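Local atomic coordinates of delta toxin (Clostridium perfringens, PDB entry 2YGT), a protein that probably kills host cells by forming beta-barrel pores in their membranes, as a haemolytic beta-pore-forming toxin. Residues N195-R200 / N253-A258; G85-P90 / T209-D214; T20-N25 / N145-K150. All coordinates share one frame; numbering follows the deposited sequence.

Contact 1 (N195-R200 / N253-A258)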
loop_
_atom_site.group_PDB
_atom_site.type_symbol
_atom_site.label_atom_id
_atom_site.label_comp_id
_atom_site.label_asym_id
_atom_site.label_seq_id
_atom_site.Cartn_x
_atom_site.Cartn_y
_atom_site.Cartn_z
ATOM N N ASN A 195 -15.999 24.518 2.742
ATOM C CA ASN A 195 -14.860 23.751 2.249
ATOM C C ASN A 195 -15.043 23.446 0.768
ATOM O O ASN A 195 -15.978 22.741 0.389
ATOM C CB ASN A 195 -14.704 22.453 3.050
ATOM C CG ASN A 195 -13.534 21.603 2.572
ATOM O OD1 ASN A 195 -13.319 21.439 1.372
ATOM N ND2 ASN A 195 -12.780 21.049 3.516
ATOM N N GLN A 196 -14.143 23.967 -0.064
ATOM C CA GLN A 196 -14.319 23.915 -1.514
ATOM C C GLN A 196 -13.422 22.892 -2.210
ATOM O O GLN A 196 -13.205 22.975 -3.422
ATOM C CB GLN A 196 -14.058 25.296 -2.126
ATOM C CG GLN A 196 -14.676 26.458 -1.370
ATOM C CD GLN A 196 -14.036 27.787 -1.737
ATOM O OE1 GLN A 196 -14.214 28.293 -2.847
ATOM N NE2 GLN A 196 -13.283 28.356 -0.803
ATOM N N MET A 197 -12.913 21.921 -1.460
ATOM C CA MET A 197 -11.929 20.993 -2.010
ATOM C C MET A 197 -12.404 20.240 -3.259
ATOM O O MET A 197 -11.628 20.050 -4.196
ATOM C CB MET A 197 -11.388 20.036 -0.936
ATOM C CG MET A 197 -12.399 19.067 -0.357
ATOM S SD MET A 197 -11.734 18.224 1.100
ATOM C CE MET A 197 -10.180 17.623 0.459
ATOM N N PHE A 198 -13.667 19.823 -3.281
ATOM C CA PHE A 198 -14.193 19.095 -4.440
ATOM C C PHE A 198 -15.339 19.832 -5.133
ATOM O O PHE A 198 -16.131 19.234 -5.863
ATOM C CB PHE A 198 -14.619 17.676 -4.050
ATOM C CG PHE A 198 -13.500 16.839 -3.499
ATOM C CD1 PHE A 198 -12.313 16.699 -4.199
ATOM C CD2 PHE A 198 -13.632 16.193 -2.279
ATOM C CE1 PHE A 198 -11.277 15.935 -3.694
ATOM C CE2 PHE A 198 -12.602 15.424 -1.769
ATOM C CZ PHE A 198 -11.421 15.297 -2.479
ATOM N N MET A 199 -15.409 21.138 -4.905
ATOM C CA MET A 199 -16.432 21.984 -5.509
ATOM C C MET A 199 -15.985 22.510 -6.881
ATOM O O MET A 199 -14.993 23.230 -6.990
ATOM C CB MET A 199 -16.769 23.139 -4.559
ATOM C CG MET A 199 -17.949 23.992 -4.981
ATOM S SD MET A 199 -18.074 25.498 -3.986
ATOM C CE MET A 199 -18.247 24.803 -2.348
ATOM N N ARG A 200 -16.717 22.139 -7.929
ATOM C CA ARG A 200 -16.351 22.533 -9.288
ATOM C C ARG A 200 -16.540 24.029 -9.525
ATOM O O ARG A 200 -15.754 24.659 -10.233
ATOM C CB ARG A 200 -17.154 21.736 -10.320
ATOM C CG ARG A 200 -16.733 21.996 -11.755
ATOM C CD ARG A 200 -17.435 21.055 -12.720
ATOM N NE ARG A 200 -16.632 20.815 -13.916
ATOM C CZ ARG A 200 -16.792 21.454 -15.071
ATOM N NH1 ARG A 200 -17.735 22.379 -15.200
ATOM N NH2 ARG A 200 -16.010 21.163 -16.103
ATOM N N ASN A 253 -15.604 9.250 3.466
ATOM C CA ASN A 253 -16.213 10.475 3.970
ATOM C C ASN A 253 -17.281 10.983 3.006
ATOM O O ASN A 253 -17.307 10.595 1.838
ATOM C CB ASN A 253 -15.156 11.553 4.210
ATOM C CG ASN A 253 -14.366 11.319 5.481
ATOM O OD1 ASN A 253 -13.521 12.129 5.860
ATOM N ND2 ASN A 253 -14.642 10.207 6.152
ATOM N N SER A 254 -18.166 11.839 3.501
ATOM C CA SER A 254 -19.219 12.408 2.673
ATOM C C SER A 254 -18.991 13.902 2.495
ATOM O O SER A 254 -19.136 14.676 3.442
ATOM C CB SER A 254 -20.596 12.158 3.296
ATOM O OG SER A 254 -20.899 10.772 3.340
ATOM N N TYR A 255 -18.618 14.296 1.283
ATOM C CA TYR A 255 -18.455 15.705 0.952
ATOM C C TYR A 255 -19.779 16.263 0.440
ATOM O O TYR A 255 -20.239 15.905 -0.643
ATOM C CB TYR A 255 -17.349 15.886 -0.093
ATOM C CG TYR A 255 -17.140 17.323 -0.524
ATOM C CD1 TYR A 255 -16.454 18.220 0.287
ATOM C CD2 TYR A 255 -17.631 17.782 -1.741
ATOM C CE1 TYR A 255 -16.267 19.535 -0.103
ATOM C CE2 TYR A 255 -17.447 19.091 -2.140
ATOM C CZ TYR A 255 -16.765 19.962 -1.320
ATOM O OH TYR A 255 -16.580 21.264 -1.716
ATOM N N HIS A 256 -20.397 17.125 1.242
ATOM C CA HIS A 256 -21.686 17.717 0.901
ATOM C C HIS A 256 -21.519 19.094 0.276
ATOM O O HIS A 256 -20.741 19.912 0.764
ATOM C CB HIS A 256 -22.551 17.866 2.156
ATOM C CG HIS A 256 -23.031 16.567 2.728
ATOM N ND1 HIS A 256 -24.366 16.290 2.924
ATOM C CD2 HIS A 256 -22.353 15.474 3.150
ATOM C CE1 HIS A 256 -24.492 15.080 3.440
ATOM N NE2 HIS A 256 -23.285 14.563 3.586
ATOM N N ILE A 257 -22.253 19.346 -0.803
ATOM C CA ILE A 257 -22.452 20.713 -1.272
ATOM C C ILE A 257 -23.921 21.095 -1.114
ATOM O O ILE A 257 -24.816 20.327 -1.469
ATOM C CB ILE A 257 -21.994 20.922 -2.736
ATOM C CG1 ILE A 257 -22.709 19.947 -3.674
ATOM C CG2 ILE A 257 -20.484 20.781 -2.843
ATOM C CD1 ILE A 257 -22.441 20.213 -5.141
ATOM N N ALA A 258 -24.161 22.276 -0.557
ATOM C CA ALA A 258 -25.516 22.755 -0.324
ATOM C C ALA A 258 -25.657 24.180 -0.836
ATOM O O ALA A 258 -24.811 25.032 -0.568
ATOM C CB ALA A 258 -25.859 22.686 1.156
#
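In what is probably the rim domain of this leukocidin/haemolysin-type toxin, Tyr255 of strand 241-259 drives its ring into a tight loop formed by Asn195 to Met199. The loop combines two motifs. Asn195 opens an Asx turn, its OD1 accepting from the backbone N of Met197 at 2.9 Å, and a type I beta turn follows from Gln196 to Met199. With CG of Tyr255 anti to its backbone N (chi1 178°), the phenol extends away from the strand until its hydroxyl enters the loop. There Tyr255 OH donates to Asn195 O at 2.6 Å, meeting a lone pair in the plane of the carbonyl. Met199 crosses near the same end, its CB 3.4 Å from Tyr255 OH, and its backbone N lies close by at too poor an angle to bond. Over one face of the phenol sits CB of Phe198, 4.0 Å from the centroid of the Tyr255 ring in a CH-pi contact. Beyond it the Phe198 ring turns an edge to the Tyr255 face, a T-shaped pair with centroids 5.6 Å apart and planes at 85°. Met197 runs alongside the ring, antiparallel to it, and brings CG to within 3.9 Å of Tyr255 CE1. Trp89 and Phe177 make further edge-to-face contacts with Phe198, extending the aromatic cluster. The buried hydroxyl thus has a main-chain acceptor, and Asn195 has two roles: its side chain shapes the turn, while its carbonyl accepts from the tyrosine of the strand.

Contact 2 (G85-P90 / T209-D214)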
loop_
_atom_site.group_PDB
_atom_site.type_symbol
_atom_site.label_atom_id
_atom_site.label_comp_id
_atom_site.label_asym_id
_atom_site.label_seq_id
_atom_site.Cartn_x
_atom_site.Cartn_y
_atom_site.Cartn_z
ATOM N N GLY A 85 -26.150 18.117 -2.593
ATOM C CA GLY A 85 -25.520 16.968 -3.217
ATOM C C GLY A 85 -24.431 16.352 -2.358
ATOM O O GLY A 85 -23.819 17.028 -1.529
ATOM N N VAL A 86 -24.187 15.062 -2.555
ATOM C CA VAL A 86 -23.203 14.346 -1.754
ATOM C C VAL A 86 -22.223 13.575 -2.624
ATOM O O VAL A 86 -22.619 12.876 -3.557
ATOM C CB VAL A 86 -23.877 13.349 -0.784
ATOM C CG1 VAL A 86 -22.824 12.612 0.037
ATOM C CG2 VAL A 86 -24.873 14.065 0.120
ATOM N N MET A 87 -20.938 13.716 -2.320
ATOM C CA MET A 87 -19.915 12.901 -2.954
ATOM C C MET A 87 -19.185 12.090 -1.893
ATOM O O MET A 87 -18.406 12.634 -1.112
ATOM C CB MET A 87 -18.916 13.768 -3.722
ATOM C CG MET A 87 -17.711 12.997 -4.234
ATOM S SD MET A 87 -16.402 14.058 -4.876
ATOM C CE MET A 87 -15.040 12.899 -4.959
ATOM N N ARG A 88 -19.452 10.791 -1.858
ATOM C CA ARG A 88 -18.744 9.896 -0.950
ATOM C C ARG A 88 -17.390 9.530 -1.543
ATOM O O ARG A 88 -17.295 9.171 -2.716
ATOM C CB ARG A 88 -19.591 8.656 -0.650
ATOM C CG ARG A 88 -20.864 8.997 0.109
ATOM C CD ARG A 88 -21.799 7.812 0.270
ATOM N NE ARG A 88 -21.234 6.773 1.122
ATOM C CZ ARG A 88 -21.961 5.909 1.823
ATOM N NH1 ARG A 88 -23.288 5.972 1.786
ATOM N NH2 ARG A 88 -21.366 4.990 2.570
ATOM N N TRP A 89 -16.341 9.637 -0.732
ATOM C CA TRP A 89 -14.976 9.473 -1.222
ATOM C C TRP A 89 -14.057 8.863 -0.157
ATOM O O TRP A 89 -14.336 8.962 1.039
ATOM C CB TRP A 89 -14.428 10.826 -1.699
ATOM C CG TRP A 89 -14.263 11.829 -0.592
ATOM C CD1 TRP A 89 -15.258 12.462 0.097
ATOM C CD2 TRP A 89 -13.028 12.311 -0.044
ATOM N NE1 TRP A 89 -14.720 13.305 1.038
ATOM C CE2 TRP A 89 -13.352 13.230 0.974
ATOM C CE3 TRP A 89 -11.680 12.052 -0.315
ATOM C CZ2 TRP A 89 -12.381 13.892 1.722
ATOM C CZ3 TRP A 89 -10.713 12.712 0.429
ATOM C CH2 TRP A 89 -11.070 13.622 1.437
ATOM N N PRO A 90 -12.953 8.229 -0.592
ATOM C CA PRO A 90 -12.021 7.584 0.337
ATOM C C PRO A 90 -10.987 8.575 0.854
ATOM O O PRO A 90 -9.981 8.814 0.187
ATOM C CB PRO A 90 -11.311 6.541 -0.544
ATOM C CG PRO A 90 -11.790 6.794 -1.972
ATOM C CD PRO A 90 -12.476 8.120 -1.977
ATOM N N THR A 209 -23.806 17.558 -10.298
ATOM C CA THR A 209 -23.048 17.947 -11.480
ATOM C C THR A 209 -21.882 18.870 -11.119
ATOM O O THR A 209 -20.989 19.113 -11.932
ATOM C CB THR A 209 -23.981 18.625 -12.520
ATOM O OG1 THR A 209 -24.601 17.616 -13.327
ATOM C CG2 THR A 209 -23.217 19.583 -13.420
ATOM N N ASN A 210 -21.876 19.354 -9.882
ATOM C CA ASN A 210 -20.912 20.368 -9.474
ATOM C C ASN A 210 -19.711 19.851 -8.672
ATOM O O ASN A 210 -19.043 20.620 -7.975
ATOM C CB ASN A 210 -21.619 21.480 -8.705
ATOM C CG ASN A 210 -20.773 22.721 -8.579
ATOM O OD1 ASN A 210 -20.109 23.133 -9.531
ATOM N ND2 ASN A 210 -20.788 23.327 -7.400
ATOM N N PHE A 211 -19.431 18.557 -8.768
ATOM C CA PHE A 211 -18.223 18.015 -8.156
ATOM C C PHE A 211 -17.068 18.025 -9.153
ATOM O O PHE A 211 -17.274 17.878 -10.358
ATOM C CB PHE A 211 -18.460 16.602 -7.620
ATOM C CG PHE A 211 -19.420 16.545 -6.464
ATOM C CD1 PHE A 211 -19.145 17.216 -5.284
ATOM C CD2 PHE A 211 -20.590 15.811 -6.554
ATOM C CE1 PHE A 211 -20.024 17.164 -4.217
ATOM C CE2 PHE A 211 -21.473 15.753 -5.490
ATOM C CZ PHE A 211 -21.189 16.430 -4.321
ATOM N N THR A 212 -15.856 18.219 -8.645
ATOM C CA THR A 212 -14.660 18.209 -9.481
ATOM C C THR A 212 -14.727 17.085 -10.508
ATOM O O THR A 212 -14.865 15.918 -10.145
ATOM C CB THR A 212 -13.389 18.036 -8.636
ATOM O OG1 THR A 212 -13.259 19.146 -7.740
ATOM C CG2 THR A 212 -12.159 17.957 -9.528
ATOM N N PRO A 213 -14.635 17.441 -11.798
ATOM C CA PRO A 213 -14.690 16.466 -12.893
ATOM C C PRO A 213 -13.661 15.361 -12.698
ATOM O O PRO A 213 -12.614 15.597 -12.095
ATOM C CB PRO A 213 -14.338 17.312 -14.122
ATOM C CG PRO A 213 -13.695 18.560 -13.556
ATOM C CD PRO A 213 -14.473 18.807 -12.315
ATOM N N ASP A 214 -13.955 14.170 -13.204
ATOM C CA ASP A 214 -13.076 13.025 -12.991
ATOM C C ASP A 214 -11.638 13.259 -13.451
ATOM O O ASP A 214 -10.697 12.804 -12.803
ATOM C CB ASP A 214 -13.650 11.760 -13.637
ATOM C CG ASP A 214 -14.697 11.092 -12.773
ATOM O OD1 ASP A 214 -15.257 11.774 -11.891
ATOM O OD2 ASP A 214 -14.954 9.886 -12.967
#
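Gly85, on strand 84-99, is the first residue to meet Phe211, whose CZ is 3.8 Å from Gly85 C, a backbone carbon at the ring edge, near its plane. At Val86 the side chain turns from the loop to pack on Phe78 and His256, leaving the main chain to make the contact: Val86 C comes within 3.5 Å of Phe211 CZ, and Val86 O within 3.7 Å of Phe211 CE2. The phenylalanine belongs to the long connection between strand 170-177 and helix 219-222, and it reaches across to a beta-sheet of what is probably the rim domain, where Gly85 and Met87 pair through backbone bonds with Ile257 and Tyr255. Met87 contributes most of its own segment's share. Its backbone N is 3.4 Å from Phe211 CZ, and its CB stands over the centre of the ring, 3.5 Å from the Phe211 centroid and 9° off the normal, a close CH-pi contact. CG of Met87 lies anti to the backbone N (chi1 171°) and the chain continues extended, which carries the thioether away from the loop; Met87 also touches Ile221. Met87 SD lies obliquely 4.6 Å from the Phe211 centroid, a Met-aromatic contact, and Ile77 packs against both side chains.

Contact 3 (T20-N25 / N145-K150)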
loop_
_atom_site.group_PDB
_atom_site.type_symbol
_atom_site.label_atom_id
_atom_site.label_comp_id
_atom_site.label_asym_id
_atom_site.label_seq_id
_atom_site.Cartn_x
_atom_site.Cartn_y
_atom_site.Cartn_z
ATOM N N THR A 20 16.364 -18.500 -9.036
ATOM C CA THR A 20 17.441 -17.657 -9.527
ATOM C C THR A 20 18.720 -18.015 -8.784
ATOM O O THR A 20 18.803 -17.853 -7.566
ATOM C CB THR A 20 17.133 -16.163 -9.318
ATOM O OG1 THR A 20 15.941 -15.810 -10.030
ATOM C CG2 THR A 20 18.284 -15.309 -9.822
ATOM N N ILE A 21 19.711 -18.519 -9.513
ATOM C CA ILE A 21 20.999 -18.845 -8.915
ATOM C C ILE A 21 21.940 -17.652 -9.022
ATOM O O ILE A 21 22.299 -17.227 -10.119
ATOM C CB ILE A 21 21.647 -20.080 -9.567
ATOM C CG1 ILE A 21 20.819 -21.335 -9.280
ATOM C CG2 ILE A 21 23.072 -20.260 -9.069
ATOM C CD1 ILE A 21 19.597 -21.486 -10.163
ATOM N N ILE A 22 22.334 -17.115 -7.874
ATOM C CA ILE A 22 23.129 -15.898 -7.830
ATOM C C ILE A 22 24.537 -16.173 -7.316
ATOM O O ILE A 22 24.718 -16.675 -6.208
ATOM C CB ILE A 22 22.450 -14.840 -6.949
ATOM C CG1 ILE A 22 20.990 -14.673 -7.377
ATOM C CG2 ILE A 22 23.196 -13.517 -7.028
ATOM C CD1 ILE A 22 20.079 -14.201 -6.275
ATOM N N THR A 23 25.530 -15.839 -8.134
ATOM C CA THR A 23 26.926 -16.095 -7.797
ATOM C C THR A 23 27.733 -14.801 -7.744
ATOM O O THR A 23 27.792 -14.055 -8.723
ATOM C CB THR A 23 27.580 -17.049 -8.812
ATOM O OG1 THR A 23 26.892 -18.305 -8.803
ATOM C CG2 THR A 23 29.042 -17.273 -8.466
ATOM N N GLN A 24 28.355 -14.541 -6.600
ATOM C CA GLN A 24 29.182 -13.353 -6.432
ATOM C C GLN A 24 30.501 -13.707 -5.757
ATOM O O GLN A 24 30.536 -14.024 -4.568
ATOM C CB GLN A 24 28.439 -12.286 -5.623
ATOM C CG GLN A 24 29.192 -10.970 -5.490
ATOM N N ASN A 25 31.582 -13.656 -6.530
ATOM C CA ASN A 25 32.914 -13.965 -6.025
ATOM C C ASN A 25 33.006 -15.354 -5.395
ATOM O O ASN A 25 33.334 -15.490 -4.216
ATOM C CB ASN A 25 33.370 -12.901 -5.023
ATOM C CG ASN A 25 34.864 -12.945 -4.766
ATOM O OD1 ASN A 25 35.666 -12.944 -5.700
ATOM N ND2 ASN A 25 35.245 -12.978 -3.494
ATOM N N ASN A 145 25.435 -3.247 -7.147
ATOM C CA ASN A 145 25.702 -4.675 -7.286
ATOM C C ASN A 145 25.302 -5.483 -6.054
ATOM O O ASN A 145 26.141 -6.122 -5.417
ATOM C CB ASN A 145 27.176 -4.913 -7.624
ATOM N N TYR A 146 24.017 -5.444 -5.719
ATOM C CA TYR A 146 23.484 -6.268 -4.640
ATOM C C TYR A 146 23.144 -7.655 -5.174
ATOM O O TYR A 146 22.773 -7.808 -6.336
ATOM C CB TYR A 146 22.240 -5.622 -4.018
ATOM C CG TYR A 146 22.536 -4.425 -3.137
ATOM C CD1 TYR A 146 22.937 -4.592 -1.815
ATOM C CD2 TYR A 146 22.409 -3.130 -3.624
ATOM C CE1 TYR A 146 23.204 -3.502 -1.003
ATOM C CE2 TYR A 146 22.675 -2.031 -2.820
ATOM C CZ TYR A 146 23.074 -2.224 -1.511
ATOM O OH TYR A 146 23.341 -1.139 -0.707
ATOM N N ALA A 147 23.279 -8.666 -4.323
ATOM C CA ALA A 147 22.972 -10.034 -4.719
ATOM C C ALA A 147 21.505 -10.170 -5.125
ATOM O O ALA A 147 21.175 -10.885 -6.073
ATOM C CB ALA A 147 23.311 -10.999 -3.599
ATOM N N VAL A 148 20.631 -9.479 -4.401
ATOM C CA VAL A 148 19.203 -9.480 -4.699
ATOM C C VAL A 148 18.607 -8.106 -4.434
ATOM O O VAL A 148 18.742 -7.567 -3.339
ATOM C CB VAL A 148 18.440 -10.498 -3.826
ATOM C CG1 VAL A 148 16.955 -10.472 -4.161
ATOM C CG2 VAL A 148 19.007 -11.897 -4.001
ATOM N N SER A 149 17.950 -7.531 -5.435
ATOM C CA SER A 149 17.244 -6.273 -5.227
ATOM C C SER A 149 15.813 -6.374 -5.737
ATOM O O SER A 149 15.567 -6.880 -6.832
ATOM C CB SER A 149 17.973 -5.108 -5.896
ATOM O OG SER A 149 17.543 -4.933 -7.230
ATOM N N LYS A 150 14.871 -5.899 -4.928
ATOM C CA LYS A 150 13.459 -5.939 -5.278
ATOM C C LYS A 150 12.889 -4.525 -5.315
ATOM O O LYS A 150 12.969 -3.785 -4.334
ATOM C CB LYS A 150 12.693 -6.809 -4.278
ATOM C CG LYS A 150 11.188 -6.834 -4.484
ATOM C CD LYS A 150 10.830 -7.242 -5.903
ATOM C CE LYS A 150 9.330 -7.157 -6.141
ATOM N NZ LYS A 150 8.998 -7.198 -7.594
#
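Ile22 holds CG2 anti to its backbone N and CG1 beside it (chi1 -51°), which lets both branches reach the main chain of Ala147, while Val148 sets CG2 beside its own backbone N, on the side where it meets Ile22 CD1. The contact joins strand 19-24 to a classic beta bulge at the start of strand 148-155, where Ala147 and Val148 together face Tyr128 of strand 121-128. Strand 148-155 lies at the edge of a small three-stranded antiparallel sheet, consistent with the folded prestem that soluble toxins of the leukocidin/haemolysin family keep packed against the main beta-sandwich. The segments meet through van der Waals contacts of Ile22 with a carbonyl oxygen and two aliphatic side chains. Ile22 CG2 lies 3.5 Å from Ala147 O, and Ile22 CD1 approaches the same oxygen equally closely. The methyl of Ala147 is more distant, its CB 4.3 Å from Ile22 CG2. Nearby, Ile22 also touches Lys13, and Ala147 and Gln24 both pack on Ile130. The Ile22 side chain is about 9 Å from that of Asp54, a zinc ligand. Where Ile22 and Val148 run nearly perpendicular, Ile22 CD1 and Val148 CG2 approach to 3.4 Å, tight for two methyl groups.

Overall arrangement
From the N terminus, residues 20-25 open contact 3 and 85-90 open contact 2 before 145-150 close the first loop. Residues 195-200 then open contact 1, 209-214 close contact 2 and 253-258 close contact 1. Contact 2 therefore crosses both others, whereas contacts 3 and 1 follow in series. Contacts 1 and 2, centres about 7 Å apart, form one region: strands 84-99 and 241-259 are sheet neighbours, and both face the connection before helix 219-222, with probable hydrogen bonds joining Trp89 to Asn253 and Arg200 to Asn210. Contact 3, its centre about 51 and 49 Å from theirs respectively, across the chain's centre, ties strand 19-24 of the seven-stranded sheet to the three-stranded one.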